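Local coordinates for putative flagellar hook-associated protein (Vibrio parahaemolyticus, PDB 3PWX), which probably serves as a structural component of the bacterial flagellum, as a flagellin-family protein thought to act at the hook-filament junction, at residues A[71-75]-A[162-168]; A[157-161]-A[175-179]; A[50-54]-A[81-85]. One frame throughout, in Å; residues are numbered along the deposited sequence.

Interaction 1: A[71-75]-A[162-168]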
ATOM      1  N   ARG A  71       9.606 -31.415 -37.860  1.00112.13           N
ATOM      2  CA  ARG A  71       9.878 -30.640 -36.653  1.00108.41           C
ATOM      3  C   ARG A  71      10.681 -29.373 -36.890  1.00106.88           C
ATOM      4  O   ARG A  71      10.985 -28.676 -35.947  1.00104.71           O
ATOM      5  CB  ARG A  71      10.593 -31.476 -35.587  1.00106.96           C
ATOM      6  CG  ARG A  71       9.708 -32.516 -34.922  1.00108.37           C
ATOM      7  CD  ARG A  71      10.202 -32.811 -33.520  1.00107.67           C
ATOM      8  NE  ARG A  71       9.965 -34.189 -33.073  1.00108.51           N
ATOM      9  CZ  ARG A  71      10.869 -35.173 -33.138  1.00109.65           C
ATOM     10  NH1 ARG A  71      10.554 -36.381 -32.681  1.00109.29           N
ATOM     11  NH2 ARG A  71      12.092 -34.955 -33.644  1.00109.66           N
ATOM     12  N   SER A  72      11.033 -29.071 -38.132  1.00107.83           N
ATOM     13  CA  SER A  72      11.767 -27.840 -38.404  1.00106.37           C
ATOM     14  C   SER A  72      10.822 -26.627 -38.427  1.00105.19           C
ATOM     15  O   SER A  72      11.251 -25.497 -38.250  1.00104.78           O
ATOM     16  CB  SER A  72      12.618 -27.977 -39.681  1.00108.91           C
ATOM     17  OG  SER A  72      12.567 -26.804 -40.491  1.00109.35           O
ATOM     18  N   GLY A  73       9.533 -26.872 -38.620  1.00104.43           N
ATOM     19  CA  GLY A  73       8.551 -25.798 -38.663  1.00103.43           C
ATOM     20  C   GLY A  73       8.039 -25.501 -37.268  1.00 99.92           C
ATOM     21  O   GLY A  73       7.701 -24.363 -36.945  1.00 99.00           O
HETATM   22  N   MSE A  74       7.988 -26.544 -36.446  1.00 97.74           N
HETATM   23  CA  MSE A  74       7.686 -26.421 -35.039  1.00 94.68           C
HETATM   24  C   MSE A  74       8.728 -25.566 -34.343  1.00 91.50           C
HETATM   25  O   MSE A  74       8.390 -24.693 -33.544  1.00 90.33           O
HETATM   26  CB  MSE A  74       7.661 -27.788 -34.372  1.00 94.86           C
HETATM   27  CG  MSE A  74       6.330 -28.481 -34.424  1.00 99.41           C
HETATM   28 SE   MSE A  74       6.557 -30.311 -33.806  1.00109.01          SE
HETATM   29  CE  MSE A  74       5.450 -31.208 -35.170  1.00109.05           C
ATOM     30  N   ILE A  75       9.992 -25.818 -34.653  1.00 89.73           N
ATOM     31  CA  ILE A  75      11.073 -25.066 -34.085  1.00 86.47           C
ATOM     32  C   ILE A  75      10.941 -23.549 -34.254  1.00 85.74           C
ATOM     33  O   ILE A  75      11.091 -22.830 -33.304  1.00 83.53           O
ATOM     34  CB  ILE A  75      12.413 -25.624 -34.542  1.00 87.46           C
ATOM     35  CG1 ILE A  75      12.719 -26.847 -33.675  1.00 85.84           C
ATOM     36  CG2 ILE A  75      13.522 -24.547 -34.503  1.00 86.50           C
ATOM     37  CD1 ILE A  75      13.766 -27.784 -34.225  1.00 87.61           C
ATOM     38  N   ILE A 162      14.346 -27.092 -27.792  1.00 68.30           N
ATOM     39  CA  ILE A 162      14.712 -26.812 -29.182  1.00 69.81           C
ATOM     40  C   ILE A 162      15.991 -27.554 -29.632  1.00 72.45           C
ATOM     41  O   ILE A 162      16.078 -28.046 -30.743  1.00 74.25           O
ATOM     42  CB  ILE A 162      14.867 -25.277 -29.396  1.00 69.13           C
ATOM     43  CG1 ILE A 162      13.492 -24.594 -29.298  1.00 66.27           C
ATOM     44  CG2 ILE A 162      15.607 -24.983 -30.720  1.00 71.14           C
ATOM     45  CD1 ILE A 162      13.485 -23.094 -29.312  1.00 61.91           C
ATOM     46  N   ALA A 163      16.975 -27.618 -28.750  1.00 72.86           N
ATOM     47  CA  ALA A 163      18.181 -28.387 -28.968  1.00 74.51           C
ATOM     48  C   ALA A 163      17.812 -29.864 -29.071  1.00 75.45           C
ATOM     49  O   ALA A 163      18.181 -30.550 -30.015  1.00 78.37           O
ATOM     50  CB  ALA A 163      19.173 -28.132 -27.812  1.00 73.69           C
ATOM     51  N   GLU A 164      17.036 -30.351 -28.123  1.00 74.62           N
ATOM     52  CA  GLU A 164      16.585 -31.734 -28.144  1.00 75.39           C
ATOM     53  C   GLU A 164      15.713 -32.056 -29.388  1.00 76.66           C
ATOM     54  O   GLU A 164      15.796 -33.170 -29.944  1.00 77.63           O
ATOM     55  CB  GLU A 164      15.877 -32.033 -26.831  1.00 73.51           C
ATOM     56  CG  GLU A 164      15.747 -33.475 -26.435  1.00 75.41           C
ATOM     57  CD  GLU A 164      17.065 -34.233 -26.279  1.00 77.87           C
ATOM     58  OE1 GLU A 164      18.006 -33.791 -25.583  1.00 76.06           O
ATOM     59  OE2 GLU A 164      17.125 -35.328 -26.847  1.00 79.80           O
ATOM     60  N   PHE A 165      14.901 -31.083 -29.833  1.00 76.46           N
ATOM     61  CA  PHE A 165      14.168 -31.210 -31.106  1.00 78.18           C
ATOM     62  C   PHE A 165      15.076 -31.283 -32.337  1.00 80.20           C
ATOM     63  O   PHE A 165      14.729 -31.937 -33.287  1.00 81.49           O
ATOM     64  CB  PHE A 165      13.149 -30.097 -31.303  1.00 77.29           C
ATOM     65  CG  PHE A 165      11.825 -30.363 -30.661  1.00 78.33           C
ATOM     66  CD1 PHE A 165      10.690 -29.673 -31.074  1.00 80.78           C
ATOM     67  CD2 PHE A 165      11.696 -31.296 -29.630  1.00 78.30           C
ATOM     68  CE1 PHE A 165       9.437 -29.916 -30.467  1.00 79.52           C
ATOM     69  CE2 PHE A 165      10.458 -31.545 -29.031  1.00 75.63           C
ATOM     70  CZ  PHE A 165       9.331 -30.858 -29.453  1.00 76.74           C
ATOM     71  N   GLU A 166      16.218 -30.600 -32.326  1.00 80.71           N
ATOM     72  CA  GLU A 166      17.096 -30.597 -33.477  1.00 83.07           C
ATOM     73  C   GLU A 166      17.924 -31.896 -33.570  1.00 84.23           C
ATOM     74  O   GLU A 166      18.044 -32.502 -34.631  1.00 86.03           O
ATOM     75  CB  GLU A 166      18.011 -29.395 -33.430  1.00 83.34           C
ATOM     76  CG  GLU A 166      17.412 -28.091 -33.887  1.00 85.99           C
ATOM     77  CD  GLU A 166      18.368 -26.964 -33.556  1.00 92.37           C
ATOM     78  OE1 GLU A 166      18.015 -26.031 -32.785  1.00 91.56           O
ATOM     79  OE2 GLU A 166      19.531 -27.060 -34.034  1.00 99.90           O
ATOM     80  N   LYS A 167      18.506 -32.304 -32.451  1.00 83.26           N
ATOM     81  CA  LYS A 167      19.247 -33.538 -32.406  1.00 83.98           C
ATOM     82  C   LYS A 167      18.811 -34.345 -31.213  1.00 81.42           C
ATOM     83  O   LYS A 167      19.417 -34.250 -30.157  1.00 80.13           O
ATOM     84  CB  LYS A 167      20.755 -33.284 -32.330  1.00 85.61           C
ATOM     85  CG  LYS A 167      21.576 -34.594 -32.334  1.00 89.34           C
ATOM     86  CD  LYS A 167      23.042 -34.368 -32.686  1.00 94.07           C
ATOM     87  CE  LYS A 167      23.727 -35.683 -33.055  1.00 96.27           C
ATOM     88  NZ  LYS A 167      25.160 -35.464 -33.433  1.00 99.50           N
ATOM     89  N   PRO A 168      17.767 -35.164 -31.379  1.00 81.10           N
ATOM     90  CA  PRO A 168      17.333 -35.987 -30.254  1.00 80.24           C
ATOM     91  C   PRO A 168      18.473 -36.764 -29.595  1.00 80.78           C
ATOM     92  O   PRO A 168      19.414 -37.183 -30.271  1.00 83.15           O
ATOM     93  CB  PRO A 168      16.312 -36.934 -30.882  1.00 81.10           C
ATOM     94  CG  PRO A 168      15.742 -36.149 -32.030  1.00 82.02           C
ATOM     95  CD  PRO A 168      16.867 -35.279 -32.545  1.00 81.92           C
TER
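This is an antiparallel helix pair at one end of the helical bundle of a flagellin-family protein. The N-terminal part of helix 71-89 meets the last turn of helix 154-166. The short axes approach to 10.2 Å and their directions differ by 164°. Three residues, I75, F165 and R71, account for most of the buried surface. I75 reaches across with its side-chain end. I75 CD1 lies 3.8 Å from F165 CB and 3.7 Å from E166 CG, so it packs on the aliphatic part of that glutamate. One turn earlier on helix 154-166, the CG2 atoms of I75 and I162 are 4.3 Å apart. The F165 ring lies between the two helices. R71 sets its CD over one face of the ring, 4.1 Å from the F165 centroid, a CH-pi contact. The guanidinium lies farther out, with R71 CZ 5.5 Å from the centroid of the F165 ring, so any cation-pi attraction is weak. R71 NE is hydrogen-bonded to the backbone oxygen of G61, which ties this turn to the end of helix 7-61. R71 also touches F172 on helix 172-223. No hydrogen bond links the two segments, and the fit rests on nonpolar contact. M74, a selenomethionine, adds a looser contact: M74 SE is 4.4 Å from F165 CE1.

Interaction 2: A[157-161]-A[175-179]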
ATOM      1  N   GLN A 157      14.477 -23.213 -20.700  1.00 59.99           N
ATOM      2  CA  GLN A 157      14.093 -24.574 -20.773  1.00 60.17           C
ATOM      3  C   GLN A 157      13.568 -24.834 -22.178  1.00 61.21           C
ATOM      4  O   GLN A 157      13.748 -25.926 -22.718  1.00 61.17           O
ATOM      5  CB  GLN A 157      13.033 -24.875 -19.739  1.00 60.19           C
ATOM      6  CG  GLN A 157      12.433 -26.306 -19.836  1.00 61.34           C
ATOM      7  CD  GLN A 157      13.503 -27.344 -19.626  1.00 64.99           C
ATOM      8  OE1 GLN A 157      14.295 -27.231 -18.682  1.00 69.71           O
ATOM      9  NE2 GLN A 157      13.544 -28.356 -20.487  1.00 63.78           N
ATOM     10  N   ILE A 158      12.942 -23.821 -22.778  1.00 61.20           N
ATOM     11  CA  ILE A 158      12.363 -23.993 -24.102  1.00 62.69           C
ATOM     12  C   ILE A 158      13.526 -24.172 -25.113  1.00 64.80           C
ATOM     13  O   ILE A 158      13.387 -24.932 -26.094  1.00 64.10           O
ATOM     14  CB  ILE A 158      11.327 -22.876 -24.509  1.00 61.51           C
ATOM     15  CG1 ILE A 158      10.480 -23.308 -25.715  1.00 64.63           C
ATOM     16  CG2 ILE A 158      12.033 -21.606 -24.922  1.00 62.51           C
ATOM     17  CD1 ILE A 158       9.787 -24.792 -25.658  1.00 64.46           C
ATOM     18  N   ASP A 159      14.657 -23.497 -24.830  1.00 64.54           N
ATOM     19  CA  ASP A 159      15.863 -23.609 -25.684  1.00 66.60           C
ATOM     20  C   ASP A 159      16.534 -24.971 -25.557  1.00 66.23           C
ATOM     21  O   ASP A 159      16.981 -25.525 -26.554  1.00 67.19           O
ATOM     22  CB  ASP A 159      16.870 -22.440 -25.446  1.00 67.16           C
ATOM     23  CG  ASP A 159      16.538 -21.193 -26.298  1.00 70.20           C
ATOM     24  OD1 ASP A 159      15.621 -21.261 -27.163  1.00 74.97           O
ATOM     25  OD2 ASP A 159      17.185 -20.145 -26.131  1.00 71.87           O
ATOM     26  N   ALA A 160      16.586 -25.514 -24.336  1.00 64.97           N
ATOM     27  CA  ALA A 160      16.997 -26.918 -24.137  1.00 65.06           C
ATOM     28  C   ALA A 160      16.091 -27.941 -24.918  1.00 65.37           C
ATOM     29  O   ALA A 160      16.540 -29.016 -25.355  1.00 65.13           O
ATOM     30  CB  ALA A 160      17.063 -27.267 -22.657  1.00 62.55           C
ATOM     31  N   LEU A 161      14.820 -27.589 -25.069  1.00 64.60           N
ATOM     32  CA  LEU A 161      13.916 -28.437 -25.789  1.00 65.90           C
ATOM     33  C   LEU A 161      14.178 -28.311 -27.291  1.00 67.66           C
ATOM     34  O   LEU A 161      14.255 -29.303 -27.963  1.00 69.67           O
ATOM     35  CB  LEU A 161      12.445 -28.177 -25.413  1.00 64.84           C
ATOM     36  CG  LEU A 161      11.576 -29.108 -26.288  1.00 65.72           C
ATOM     37  CD1 LEU A 161      11.635 -30.555 -25.793  1.00 67.55           C
ATOM     38  CD2 LEU A 161      10.166 -28.648 -26.440  1.00 62.70           C
ATOM     39  N   GLU A 175      13.459 -33.893 -21.429  1.00 70.52           N
ATOM     40  CA  GLU A 175      13.402 -32.450 -21.712  1.00 68.87           C
ATOM     41  C   GLU A 175      11.984 -32.040 -22.010  1.00 68.45           C
ATOM     42  O   GLU A 175      11.517 -30.996 -21.502  1.00 66.81           O
ATOM     43  CB  GLU A 175      14.266 -32.047 -22.901  1.00 69.27           C
ATOM     44  CG  GLU A 175      15.742 -32.051 -22.606  1.00 71.29           C
ATOM     45  CD  GLU A 175      16.208 -30.892 -21.745  1.00 72.01           C
ATOM     46  OE1 GLU A 175      15.404 -30.259 -21.035  1.00 71.09           O
ATOM     47  OE2 GLU A 175      17.426 -30.624 -21.759  1.00 76.21           O
ATOM     48  N   VAL A 176      11.302 -32.849 -22.839  1.00 68.77           N
ATOM     49  CA  VAL A 176       9.865 -32.653 -23.067  1.00 67.89           C
ATOM     50  C   VAL A 176       9.121 -32.446 -21.727  1.00 67.53           C
ATOM     51  O   VAL A 176       8.433 -31.440 -21.557  1.00 66.90           O
ATOM     52  CB  VAL A 176       9.259 -33.800 -23.945  1.00 69.31           C
ATOM     53  CG1 VAL A 176       7.704 -33.891 -23.864  1.00 65.12           C
ATOM     54  CG2 VAL A 176       9.754 -33.654 -25.393  1.00 69.24           C
ATOM     55  N   ASP A 177       9.272 -33.389 -20.794  1.00 68.58           N
ATOM     56  CA  ASP A 177       8.627 -33.315 -19.481  1.00 68.79           C
ATOM     57  C   ASP A 177       9.162 -32.126 -18.642  1.00 66.94           C
ATOM     58  O   ASP A 177       8.409 -31.503 -17.926  1.00 67.03           O
ATOM     59  CB  ASP A 177       8.724 -34.652 -18.723  1.00 70.10           C
ATOM     60  CG  ASP A 177       7.836 -35.735 -19.323  1.00 75.26           C
ATOM     61  OD1 ASP A 177       6.568 -35.547 -19.363  1.00 78.69           O
ATOM     62  OD2 ASP A 177       8.387 -36.796 -19.733  1.00 78.80           O
ATOM     63  N   ALA A 178      10.431 -31.774 -18.756  1.00 65.52           N
ATOM     64  CA  ALA A 178      10.885 -30.570 -18.037  1.00 64.32           C
ATOM     65  C   ALA A 178      10.255 -29.325 -18.642  1.00 62.93           C
ATOM     66  O   ALA A 178       9.841 -28.409 -17.920  1.00 61.36           O
ATOM     67  CB  ALA A 178      12.401 -30.463 -17.986  1.00 62.98           C
ATOM     68  N   SER A 179      10.102 -29.357 -19.966  1.00 63.35           N
ATOM     69  CA  SER A 179       9.506 -28.249 -20.712  1.00 63.21           C
ATOM     70  C   SER A 179       8.008 -28.021 -20.412  1.00 62.42           C
ATOM     71  O   SER A 179       7.566 -26.873 -20.298  1.00 60.86           O
ATOM     72  CB  SER A 179       9.727 -28.431 -22.201  1.00 63.43           C
ATOM     73  OG  SER A 179      11.093 -28.671 -22.459  1.00 66.63           O
TER
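Segments 157-161 and 175-179 form an antiparallel helical hairpin. Helix 154-166 ends, a short turn follows, and helix 172-223 runs back beside it. The short axes approach to 9.1 Å and their directions differ by 155°. The CA atoms of Q157 and S179 are 5.9 Å apart, and those of L161 and E175 are 5.7 Å apart. The two turns are therefore matched at both ends. One part of the interface is polar. Q157 points toward the other helix, and its amide group donates two hydrogen bonds. Q157 NE2 lies 2.7 Å from E175 OE1 and 3.2 Å from S179 OG. The amide thus joins two residues one turn apart on helix 172-223. S179 OG donates in turn to the backbone oxygen of E175, at 2.5 Å from S179 OG to E175 O. The serine hydroxyl so accepts from one helix and donates within its own. Small side chains leave room for this network: A178 CB is 3.5 Å from Q157 NE2, and A160 CB is 3.5 Å from E175 OE2. The other part is nonpolar and faces the bundle. L161 also touches V58 of helix 7-61, and V176 touches A62. The CA-to-CB bond of I158 points away from segment 175-179, and its side chain packs on M54, V58 and L78. The hairpin is thereby laid against the helices of the N-terminal region. Between its two arms, L161 CD1 packs 3.6 Å from V176 CG2.

Interaction 3: A[50-54]-A[81-85]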
ATOM      1  N   SER A  50       0.911 -16.948 -25.345  1.00 59.82           N
ATOM      2  CA  SER A  50       2.112 -17.522 -25.858  1.00 59.52           C
ATOM      3  C   SER A  50       2.471 -18.750 -25.074  1.00 58.63           C
ATOM      4  O   SER A  50       2.990 -19.686 -25.633  1.00 60.44           O
ATOM      5  CB  SER A  50       3.252 -16.547 -25.822  1.00 58.93           C
ATOM      6  OG  SER A  50       2.981 -15.441 -26.636  1.00 61.35           O
ATOM      7  N   LEU A  51       2.180 -18.804 -23.789  1.00 57.35           N
ATOM      8  CA  LEU A  51       2.612 -20.000 -23.063  1.00 56.80           C
ATOM      9  C   LEU A  51       1.780 -21.209 -23.489  1.00 58.41           C
ATOM     10  O   LEU A  51       2.277 -22.329 -23.574  1.00 58.72           O
ATOM     11  CB  LEU A  51       2.539 -19.809 -21.561  1.00 55.33           C
ATOM     12  CG  LEU A  51       3.674 -18.949 -21.054  1.00 54.69           C
ATOM     13  CD1 LEU A  51       3.354 -18.524 -19.561  1.00 54.02           C
ATOM     14  CD2 LEU A  51       4.992 -19.667 -21.158  1.00 54.72           C
ATOM     15  N   LYS A  52       0.511 -20.929 -23.771  1.00 59.60           N
ATOM     16  CA  LYS A  52      -0.476 -21.869 -24.250  1.00 61.62           C
ATOM     17  C   LYS A  52      -0.046 -22.473 -25.623  1.00 63.36           C
ATOM     18  O   LYS A  52       0.085 -23.687 -25.756  1.00 64.49           O
ATOM     19  CB  LYS A  52      -1.798 -21.103 -24.308  1.00 61.90           C
ATOM     20  CG  LYS A  52      -2.988 -21.848 -24.618  1.00 66.52           C
ATOM     21  CD  LYS A  52      -3.288 -22.894 -23.584  1.00 72.40           C
ATOM     22  CE  LYS A  52      -3.911 -24.142 -24.256  1.00 77.45           C
ATOM     23  NZ  LYS A  52      -4.786 -23.842 -25.447  1.00 81.53           N
ATOM     24  N   SER A  53       0.224 -21.632 -26.612  1.00 64.02           N
ATOM     25  CA  SER A  53       0.662 -22.115 -27.913  1.00 66.50           C
ATOM     26  C   SER A  53       1.969 -22.888 -27.823  1.00 66.34           C
ATOM     27  O   SER A  53       2.159 -23.904 -28.500  1.00 67.17           O
ATOM     28  CB  SER A  53       0.803 -20.975 -28.912  1.00 67.23           C
ATOM     29  OG  SER A  53      -0.282 -20.088 -28.763  1.00 72.26           O
HETATM   30  N   MSE A  54       2.880 -22.415 -26.979  1.00 65.36           N
HETATM   31  CA  MSE A  54       4.127 -23.117 -26.849  1.00 64.64           C
HETATM   32  C   MSE A  54       3.818 -24.503 -26.266  1.00 64.50           C
HETATM   33  O   MSE A  54       4.339 -25.490 -26.744  1.00 64.44           O
HETATM   34  CB  MSE A  54       5.051 -22.300 -26.012  1.00 62.50           C
HETATM   35  CG  MSE A  54       6.339 -22.908 -25.610  1.00 65.93           C
HETATM   36 SE   MSE A  54       7.349 -21.479 -24.672  1.00 75.00          SE
HETATM   37  CE  MSE A  54       7.558 -20.275 -26.190  1.00 68.59           C
ATOM     38  N   TYR A  81       6.986 -17.722 -30.153  1.00 65.50           N
ATOM     39  CA  TYR A  81       6.323 -17.530 -28.861  1.00 63.66           C
ATOM     40  C   TYR A  81       7.350 -17.207 -27.764  1.00 61.61           C
ATOM     41  O   TYR A  81       7.106 -16.362 -26.918  1.00 59.37           O
ATOM     42  CB  TYR A  81       5.421 -18.733 -28.524  1.00 63.98           C
ATOM     43  CG  TYR A  81       4.296 -18.914 -29.555  1.00 66.12           C
ATOM     44  CD1 TYR A  81       3.337 -17.915 -29.715  1.00 68.82           C
ATOM     45  CD2 TYR A  81       4.218 -20.032 -30.378  1.00 68.00           C
ATOM     46  CE1 TYR A  81       2.301 -18.023 -30.626  1.00 73.12           C
ATOM     47  CE2 TYR A  81       3.166 -20.155 -31.332  1.00 73.86           C
ATOM     48  CZ  TYR A  81       2.208 -19.125 -31.419  1.00 75.32           C
ATOM     49  OH  TYR A  81       1.162 -19.113 -32.278  1.00 79.87           O
ATOM     50  N   ARG A  82       8.516 -17.837 -27.858  1.00 62.02           N
ATOM     51  CA  ARG A  82       9.641 -17.497 -27.050  1.00 61.88           C
ATOM     52  C   ARG A  82       9.985 -16.017 -27.165  1.00 62.37           C
ATOM     53  O   ARG A  82      10.094 -15.338 -26.131  1.00 61.70           O
ATOM     54  CB  ARG A  82      10.843 -18.366 -27.369  1.00 63.30           C
ATOM     55  CG  ARG A  82      12.051 -18.096 -26.474  1.00 63.15           C
ATOM     56  CD  ARG A  82      13.321 -18.597 -27.145  1.00 63.94           C
ATOM     57  NE  ARG A  82      13.682 -17.737 -28.278  1.00 63.88           N
ATOM     58  CZ  ARG A  82      14.658 -18.007 -29.150  1.00 64.02           C
ATOM     59  NH1 ARG A  82      14.886 -17.194 -30.172  1.00 63.71           N
ATOM     60  NH2 ARG A  82      15.362 -19.120 -29.025  1.00 62.47           N
ATOM     61  N   ASP A  83      10.058 -15.485 -28.377  1.00 63.85           N
ATOM     62  CA  ASP A  83      10.502 -14.099 -28.526  1.00 64.17           C
ATOM     63  C   ASP A  83       9.440 -13.155 -28.068  1.00 62.66           C
ATOM     64  O   ASP A  83       9.709 -12.226 -27.315  1.00 62.86           O
ATOM     65  CB  ASP A  83      10.867 -13.781 -29.968  1.00 67.29           C
ATOM     66  CG  ASP A  83      12.104 -14.528 -30.444  1.00 69.46           C
ATOM     67  OD1 ASP A  83      12.819 -15.162 -29.629  1.00 66.38           O
ATOM     68  OD2 ASP A  83      12.349 -14.475 -31.675  1.00 76.62           O
ATOM     69  N   SER A  84       8.222 -13.425 -28.504  1.00 62.36           N
ATOM     70  CA  SER A  84       7.028 -12.718 -28.080  1.00 60.95           C
ATOM     71  C   SER A  84       6.842 -12.618 -26.521  1.00 58.45           C
ATOM     72  O   SER A  84       6.332 -11.616 -25.992  1.00 58.60           O
ATOM     73  CB  SER A  84       5.844 -13.376 -28.791  1.00 61.58           C
ATOM     74  OG  SER A  84       4.611 -13.133 -28.135  1.00 63.95           O
ATOM     75  N   ILE A  85       7.267 -13.643 -25.790  1.00 57.56           N
ATOM     76  CA  ILE A  85       7.206 -13.632 -24.335  1.00 56.34           C
ATOM     77  C   ILE A  85       8.329 -12.755 -23.789  1.00 56.16           C
ATOM     78  O   ILE A  85       8.146 -12.060 -22.798  1.00 55.48           O
ATOM     79  CB  ILE A  85       7.322 -15.049 -23.766  1.00 55.87           C
ATOM     80  CG1 ILE A  85       5.993 -15.767 -23.855  1.00 55.86           C
ATOM     81  CG2 ILE A  85       7.803 -15.055 -22.353  1.00 54.98           C
ATOM     82  CD1 ILE A  85       6.156 -17.315 -24.045  1.00 56.06           C
TER
HETATM   83  O   HOH W   1       3.580 -12.771 -25.666  1.00 62.74           O
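This is a mixed helix-helix contact within the N-terminal flagellin region, between the long helix 7-61 and the returning helix 71-89. The pair is antiparallel: the short axes approach to 9.4 Å at 163°. Y81 buries the most surface. S53 CB sits over one face of the Y81 ring, 3.5 Å from its centroid, a CH-pi contact. S53 OG is hydrogen-bonded to the backbone oxygen of E49. Toward the bundle interior, the selenomethionine M54 has its CE 3.5 Å from Y81 CB, and both M54 CE and L51 CD2 lie 3.9 Å from I85 CD1. M54 and L51 also touch helix 172-223. R82 touches M54 with CB, and its guanidinium forms salt bridges with D83 and with D159 of helix 154-166. Beside this, one water lies 2.9 Å from S50 OG and 2.7 Å from S84 OG, hydrogen-bonded to both. The chemistry implies a divided interface: nonpolar side chains close one side, while S50 and S84 are linked through a water on another.

How the interactions relate
All three contacts pair antiparallel helices on the same side of the chain's centre, and each is partly buried. The centre of interaction 3 is about 16 Å from the centre of the chain, that of interaction 2 about 25 Å and that of interaction 1 about 31 Å. Interactions 1 and 2 share helix 154-166 and touch where F165 packs on V176. Interactions 1 and 3 share helix 71-89. Interactions 2 and 3 share no helix, yet meet through the D159-R82 salt bridge and I158 packing on M54. Direct hydrogen bonds cross interaction 2. Interaction 3 combines nonpolar packing and a CH-pi contact with a water bridge. Interaction 1, with exposed residues at its margin, relies on nonpolar contact.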